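Local coordinates for protein internalin (Listeria monocytogenes serotype 4b, PDB 4FMZ) that probably takes part in adhesion to host cells and their invasion, as a leucine-rich-repeat protein of the internalin family, at residues 290-295 against 305-310; 327-332 against 338-343. All coordinates share one frame; numbering follows the deposited sequence.

Contact 1 of 2, residues 290-295 against 305-310; sequences NSLFLN and EVIGGL. With EDO (1,2-ethanediol), chain F; EDO (1,2-ethanediol), chain H.
L292 and L294 on one side and I307 and L310 on the other make this contact, and it is wholly apolar. L292 meets L310 at about a right angle, with CD2 of L292 3.9 Å from CD1 of L310. The same CD2 of L292 lies 4.5 Å from the branch methyl CG2 of I307, a looser touch. L294 and I307 meet tip to tip, CD1 of L294 3.9 Å from CD1 of I307. The I307 chain is extended (chi2 175°), which carries its end methyl out to L294. No hydrogen bond crosses between the segments.

The polar contacts are with two 1,2-ethanediol molecules, probably from the crystallisation liquor. N295 ND2 donates to O1 of the 1,2-ethanediol of chain H, at 3.0 Å and 152°. N290 OD1 accepts a weak bond from O2 of that of chain F, at 3.2 Å, and is also bonded by K268 NZ.

The contact lies inside the leucine-rich-repeat solenoid, between strand 291-293 with the residue after it and the short helix 304-308 with the turn that follows. The neighbouring turns continue the core: L292 also packs on L270 of strand 269-271, and both L292 and I307 reach L316 of strand 315-317.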
loop_
_atom_site.group_PDB
_atom_site.type_symbol
_atom_site.label_atom_id
_atom_site.label_comp_id
_atom_site.label_asym_id
_atom_site.label_seq_id
_atom_site.Cartn_x
_atom_site.Cartn_y
_atom_site.Cartn_z
ATOM N N ASN A 290 7.079 -22.518 -5.188
ATOM C CA ASN A 290 5.761 -22.954 -5.675
ATOM C C ASN A 290 5.419 -22.263 -6.990
ATOM O O ASN A 290 4.666 -22.808 -7.791
ATOM C CB ASN A 290 4.640 -22.667 -4.640
ATOM C CG ASN A 290 4.753 -23.428 -3.337
ATOM O OD1 ASN A 290 4.498 -22.884 -2.261
ATOM N ND2 ASN A 290 5.101 -24.712 -3.393
ATOM N N SER A 291 5.916 -21.029 -7.178
ATOM C CA SER A 291 5.621 -20.224 -8.361
ATOM C C SER A 291 6.893 -19.612 -8.879
ATOM O O SER A 291 7.630 -18.952 -8.130
ATOM C CB SER A 291 4.596 -19.140 -8.039
ATOM O OG SER A 291 3.480 -19.697 -7.365
ATOM N N LEU A 292 7.155 -19.849 -10.165
ATOM C CA LEU A 292 8.372 -19.385 -10.816
ATOM C C LEU A 292 8.045 -18.792 -12.161
ATOM O O LEU A 292 7.484 -19.475 -13.019
ATOM C CB LEU A 292 9.366 -20.560 -10.945
ATOM C CG LEU A 292 10.704 -20.340 -11.661
ATOM C CD1 LEU A 292 11.551 -19.263 -10.972
ATOM C CD2 LEU A 292 11.482 -21.618 -11.687
ATOM N N PHE A 293 8.387 -17.510 -12.347
ATOM C CA PHE A 293 8.126 -16.807 -13.607
ATOM C C PHE A 293 9.461 -16.461 -14.269
ATOM O O PHE A 293 10.203 -15.595 -13.788
ATOM C CB PHE A 293 7.258 -15.562 -13.372
ATOM C CG PHE A 293 5.915 -15.879 -12.746
ATOM C CD1 PHE A 293 5.765 -15.924 -11.366
ATOM C CD2 PHE A 293 4.816 -16.182 -13.536
ATOM C CE1 PHE A 293 4.535 -16.253 -10.788
ATOM C CE2 PHE A 293 3.583 -16.515 -12.956
ATOM C CZ PHE A 293 3.447 -16.536 -11.589
ATOM N N LEU A 294 9.776 -17.185 -15.354
ATOM C CA LEU A 294 11.021 -17.053 -16.103
ATOM C C LEU A 294 10.787 -16.729 -17.583
ATOM O O LEU A 294 11.731 -16.778 -18.366
ATOM C CB LEU A 294 11.857 -18.343 -15.970
ATOM C CG LEU A 294 12.725 -18.455 -14.707
ATOM C CD1 LEU A 294 13.186 -19.881 -14.505
ATOM C CD2 LEU A 294 13.936 -17.541 -14.782
ATOM N N ASN A 295 9.544 -16.386 -17.963
ATOM C CA ASN A 295 9.163 -16.006 -19.331
ATOM C C ASN A 295 9.967 -14.778 -19.775
ATOM O O ASN A 295 10.359 -13.979 -18.928
ATOM C CB ASN A 295 7.651 -15.686 -19.391
ATOM C CG ASN A 295 7.242 -14.647 -18.370
ATOM O OD1 ASN A 295 7.184 -14.922 -17.162
ATOM N ND2 ASN A 295 7.105 -13.404 -18.816
ATOM N N GLU A 305 16.720 -28.971 -17.042
ATOM C CA GLU A 305 17.011 -30.015 -16.050
ATOM C C GLU A 305 16.884 -29.496 -14.611
ATOM O O GLU A 305 16.319 -30.196 -13.769
ATOM C CB GLU A 305 18.419 -30.591 -16.287
ATOM C CG GLU A 305 18.638 -31.969 -15.684
ATOM C CD GLU A 305 20.056 -32.490 -15.814
ATOM O OE1 GLU A 305 20.468 -32.842 -16.944
ATOM O OE2 GLU A 305 20.760 -32.551 -14.780
ATOM N N VAL A 306 17.386 -28.273 -14.335
ATOM C CA VAL A 306 17.323 -27.684 -12.992
ATOM C C VAL A 306 15.843 -27.385 -12.617
ATOM O O VAL A 306 15.442 -27.673 -11.482
ATOM C CB VAL A 306 18.270 -26.453 -12.797
ATOM C CG1 VAL A 306 17.932 -25.292 -13.730
ATOM C CG2 VAL A 306 18.275 -25.989 -11.344
ATOM N N ILE A 307 15.026 -26.886 -13.574
ATOM C CA ILE A 307 13.609 -26.584 -13.290
ATOM C C ILE A 307 12.843 -27.878 -12.989
ATOM O O ILE A 307 11.995 -27.880 -12.105
ATOM C CB ILE A 307 12.908 -25.750 -14.400
ATOM C CG1 ILE A 307 13.685 -24.448 -14.677
ATOM C CG2 ILE A 307 11.466 -25.428 -13.992
ATOM C CD1 ILE A 307 13.165 -23.601 -15.809
ATOM N N GLY A 308 13.169 -28.960 -13.692
ATOM C CA GLY A 308 12.556 -30.266 -13.470
ATOM C C GLY A 308 12.705 -30.810 -12.059
ATOM O O GLY A 308 11.881 -31.618 -11.632
ATOM N N GLY A 309 13.741 -30.356 -11.336
ATOM C CA GLY A 309 14.001 -30.744 -9.953
ATOM C C GLY A 309 13.141 -30.023 -8.929
ATOM O O GLY A 309 13.001 -30.499 -7.799
ATOM N N LEU A 310 12.548 -28.870 -9.313
ATOM C CA LEU A 310 11.704 -28.052 -8.438
ATOM C C LEU A 310 10.278 -28.625 -8.408
ATOM O O LEU A 310 9.336 -28.020 -8.925
ATOM C CB LEU A 310 11.717 -26.575 -8.906
ATOM C CG LEU A 310 13.095 -25.918 -9.034
ATOM C CD1 LEU A 310 13.029 -24.648 -9.865
ATOM C CD2 LEU A 310 13.692 -25.659 -7.681
HETATM C C1 EDO F . 3.048 -18.580 -4.369
HETATM O O1 EDO F . 1.644 -18.765 -4.544
HETATM C C2 EDO F . 3.434 -18.643 -2.871
HETATM O O2 EDO F . 3.221 -19.949 -2.348
HETATM C C1 EDO H . 6.799 -9.636 -16.701
HETATM O O1 EDO H . 7.104 -10.692 -17.603
HETATM C C2 EDO H . 7.058 -10.107 -15.253
HETATM O O2 EDO H . 6.504 -11.401 -15.109
#

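Contact 2 of 2, residues 327-332 against 338-343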
loop_
_atom_site.group_PDB
_atom_site.type_symbol
_atom_site.label_atom_id
_atom_site.label_comp_id
_atom_site.label_asym_id
_atom_site.label_seq_id
_atom_site.Cartn_x
_atom_site.Cartn_y
_atom_site.Cartn_z
ATOM N N ARG A 327 11.099 -31.826 -22.260
ATOM C CA ARG A 327 11.040 -33.169 -21.660
ATOM C C ARG A 327 11.598 -33.205 -20.210
ATOM O O ARG A 327 10.929 -33.835 -19.395
ATOM C CB ARG A 327 11.707 -34.230 -22.519
ATOM C CG ARG A 327 10.831 -34.647 -23.704
ATOM C CD ARG A 327 11.541 -35.595 -24.648
ATOM N NE ARG A 327 12.655 -34.955 -25.354
ATOM C CZ ARG A 327 13.438 -35.581 -26.225
ATOM N NH1 ARG A 327 13.236 -36.860 -26.507
ATOM N NH2 ARG A 327 14.433 -34.932 -26.818
ATOM N N PRO A 328 12.686 -32.478 -19.806
ATOM C CA PRO A 328 13.101 -32.511 -18.383
ATOM C C PRO A 328 12.044 -31.959 -17.396
ATOM O O PRO A 328 12.161 -32.215 -16.193
ATOM C CB PRO A 328 14.373 -31.649 -18.364
ATOM C CG PRO A 328 14.888 -31.700 -19.755
ATOM C CD PRO A 328 13.641 -31.679 -20.601
ATOM N N LEU A 329 11.000 -31.245 -17.894
ATOM C CA LEU A 329 9.930 -30.680 -17.046
ATOM C C LEU A 329 8.793 -31.670 -16.786
ATOM O O LEU A 329 7.849 -31.329 -16.070
ATOM C CB LEU A 329 9.334 -29.400 -17.660
ATOM C CG LEU A 329 10.279 -28.286 -18.075
ATOM C CD1 LEU A 329 9.523 -27.163 -18.751
ATOM C CD2 LEU A 329 11.054 -27.752 -16.881
ATOM N N ALA A 330 8.870 -32.886 -17.361
ATOM C CA ALA A 330 7.837 -33.923 -17.199
ATOM C C ALA A 330 7.635 -34.305 -15.717
ATOM O O ALA A 330 6.537 -34.724 -15.336
ATOM C CB ALA A 330 8.198 -35.155 -18.012
ATOM N N SER A 331 8.679 -34.131 -14.888
ATOM C CA SER A 331 8.649 -34.428 -13.450
ATOM C C SER A 331 7.832 -33.412 -12.639
ATOM O O SER A 331 7.533 -33.672 -11.480
ATOM C CB SER A 331 10.065 -34.488 -12.896
ATOM O OG SER A 331 10.832 -33.388 -13.362
ATOM N N LEU A 332 7.471 -32.263 -13.217
ATOM C CA LEU A 332 6.713 -31.257 -12.476
ATOM C C LEU A 332 5.229 -31.675 -12.412
ATOM O O LEU A 332 4.415 -31.318 -13.266
ATOM C CB LEU A 332 6.937 -29.868 -13.081
ATOM C CG LEU A 332 8.411 -29.439 -13.188
ATOM C CD1 LEU A 332 8.535 -28.101 -13.825
ATOM C CD2 LEU A 332 9.099 -29.444 -11.821
ATOM N N ALA A 338 0.796 -22.967 -16.466
ATOM C CA ALA A 338 2.035 -22.944 -17.252
ATOM C C ALA A 338 1.746 -22.233 -18.572
ATOM O O ALA A 338 0.904 -22.715 -19.333
ATOM C CB ALA A 338 2.550 -24.363 -17.484
ATOM N N ASP A 339 2.380 -21.053 -18.813
ATOM C CA ASP A 339 2.134 -20.180 -19.972
ATOM C C ASP A 339 2.586 -20.753 -21.341
ATOM O O ASP A 339 2.693 -19.984 -22.294
ATOM C CB ASP A 339 2.792 -18.804 -19.745
ATOM C CG ASP A 339 4.315 -18.774 -19.819
ATOM O OD1 ASP A 339 4.940 -19.864 -19.777
ATOM O OD2 ASP A 339 4.874 -17.667 -19.947
ATOM N N PHE A 340 2.844 -22.065 -21.444
ATOM C CA PHE A 340 3.230 -22.690 -22.720
ATOM C C PHE A 340 2.242 -23.825 -23.020
ATOM O O PHE A 340 1.909 -24.610 -22.129
ATOM C CB PHE A 340 4.710 -23.134 -22.755
ATOM C CG PHE A 340 5.231 -23.880 -21.552
ATOM C CD1 PHE A 340 5.553 -23.200 -20.370
ATOM C CD2 PHE A 340 5.430 -25.255 -21.598
ATOM C CE1 PHE A 340 6.010 -23.886 -19.246
ATOM C CE2 PHE A 340 5.921 -25.936 -20.473
ATOM C CZ PHE A 340 6.193 -25.246 -19.304
ATOM N N ALA A 341 1.737 -23.851 -24.272
ATOM C CA ALA A 341 0.673 -24.716 -24.782
ATOM C C ALA A 341 0.904 -26.210 -24.581
ATOM O O ALA A 341 -0.059 -26.913 -24.257
ATOM C CB ALA A 341 0.413 -24.425 -26.255
ATOM N N ASN A 342 2.120 -26.714 -24.811
ATOM C CA ASN A 342 2.333 -28.152 -24.710
ATOM C C ASN A 342 2.578 -28.602 -23.274
ATOM O O ASN A 342 2.637 -27.772 -22.357
ATOM C CB ASN A 342 3.481 -28.623 -25.640
ATOM C CG ASN A 342 4.703 -27.733 -25.747
ATOM O OD1 ASN A 342 4.765 -26.615 -25.221
ATOM N ND2 ASN A 342 5.700 -28.202 -26.486
ATOM N N GLN A 343 2.648 -29.943 -23.089
ATOM C CA GLN A 343 2.952 -30.666 -21.845
ATOM C C GLN A 343 2.859 -32.165 -22.088
ATOM O O GLN A 343 3.859 -32.787 -22.428
ATOM C CB GLN A 343 2.054 -30.257 -20.657
ATOM C CG GLN A 343 2.738 -30.442 -19.296
ATOM C CD GLN A 343 3.952 -29.554 -19.080
ATOM O OE1 GLN A 343 5.043 -30.028 -18.749
ATOM N NE2 GLN A 343 3.787 -28.245 -19.241
#
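L329 and F340 form the main contact. Methyl CD1 of L329 lies 3.9 Å from CZ of the F340 ring and 4.2 Å from CE2 of the same ring. The two side chains cross obliquely. At the ring's edge, in its plane, lie D339 OD1 and N342 OD1. CG of L329 points opposite its own carbonyl carbon (chi1 -52°), and the chain then runs straight on (chi2 176°) to bring CD1 to the ring.

Q343 adds a second, looser touch. Its OE1 stands 4.1 Å from the backbone O of L329, and the bend at chi2 (64°) brings the end of the chain closer to L329. Two oxygens lie near each other here, so this is proximity and not a bond. Q343 is poorly ordered and is the last modelled residue, so its placement is less certain.

Around this pair the backbone of 327-332 turns tightly. Residues 327-329 are a 3-10 segment, and L332 N bonds to L329 O at 3.0 Å. The 3-10 segment lies on the convex side of the last turn of the leucine-rich-repeat solenoid; 338-343 follows the final short strand, 337-338, and F340 covers the C-terminal end of the core beside L329. L329 is buried because it also packs on M304 and I307 of helix 304-308 and on L318. The F340 ring also rests on I326, and its side chain is about 4 Å from a bound 1,2-ethanediol.

Further out, D339 ties the start of 338-343 to the preceding turn. Its OD1 accepts from L318 N, and its OD2 is hydrogen-bonded to S319 OG. At the other segment, S331 OG is hydrogen-bonded to G308 O, and R327 NH2 forms a salt bridge with D325 OD2.

Overall arrangement
Contact 1 and contact 2 lie in series along the chain, with centres 10 Å apart, near the C-terminal end of the solenoid. All four touching residues of contact 1 are buried. Contact 2 is only partly buried: one leucine is inside and a glutamine lies at the surface. Both rely on apolar packing with no hydrogen bond across, but contact 1 joins aliphatic chains alone, while contact 2 adds an aromatic ring. Helix 304-308 links them, since I307 of contact 1 also packs on L332. The segments touch directly as well: CB of N295 is 3.5 Å from OD2 of D339.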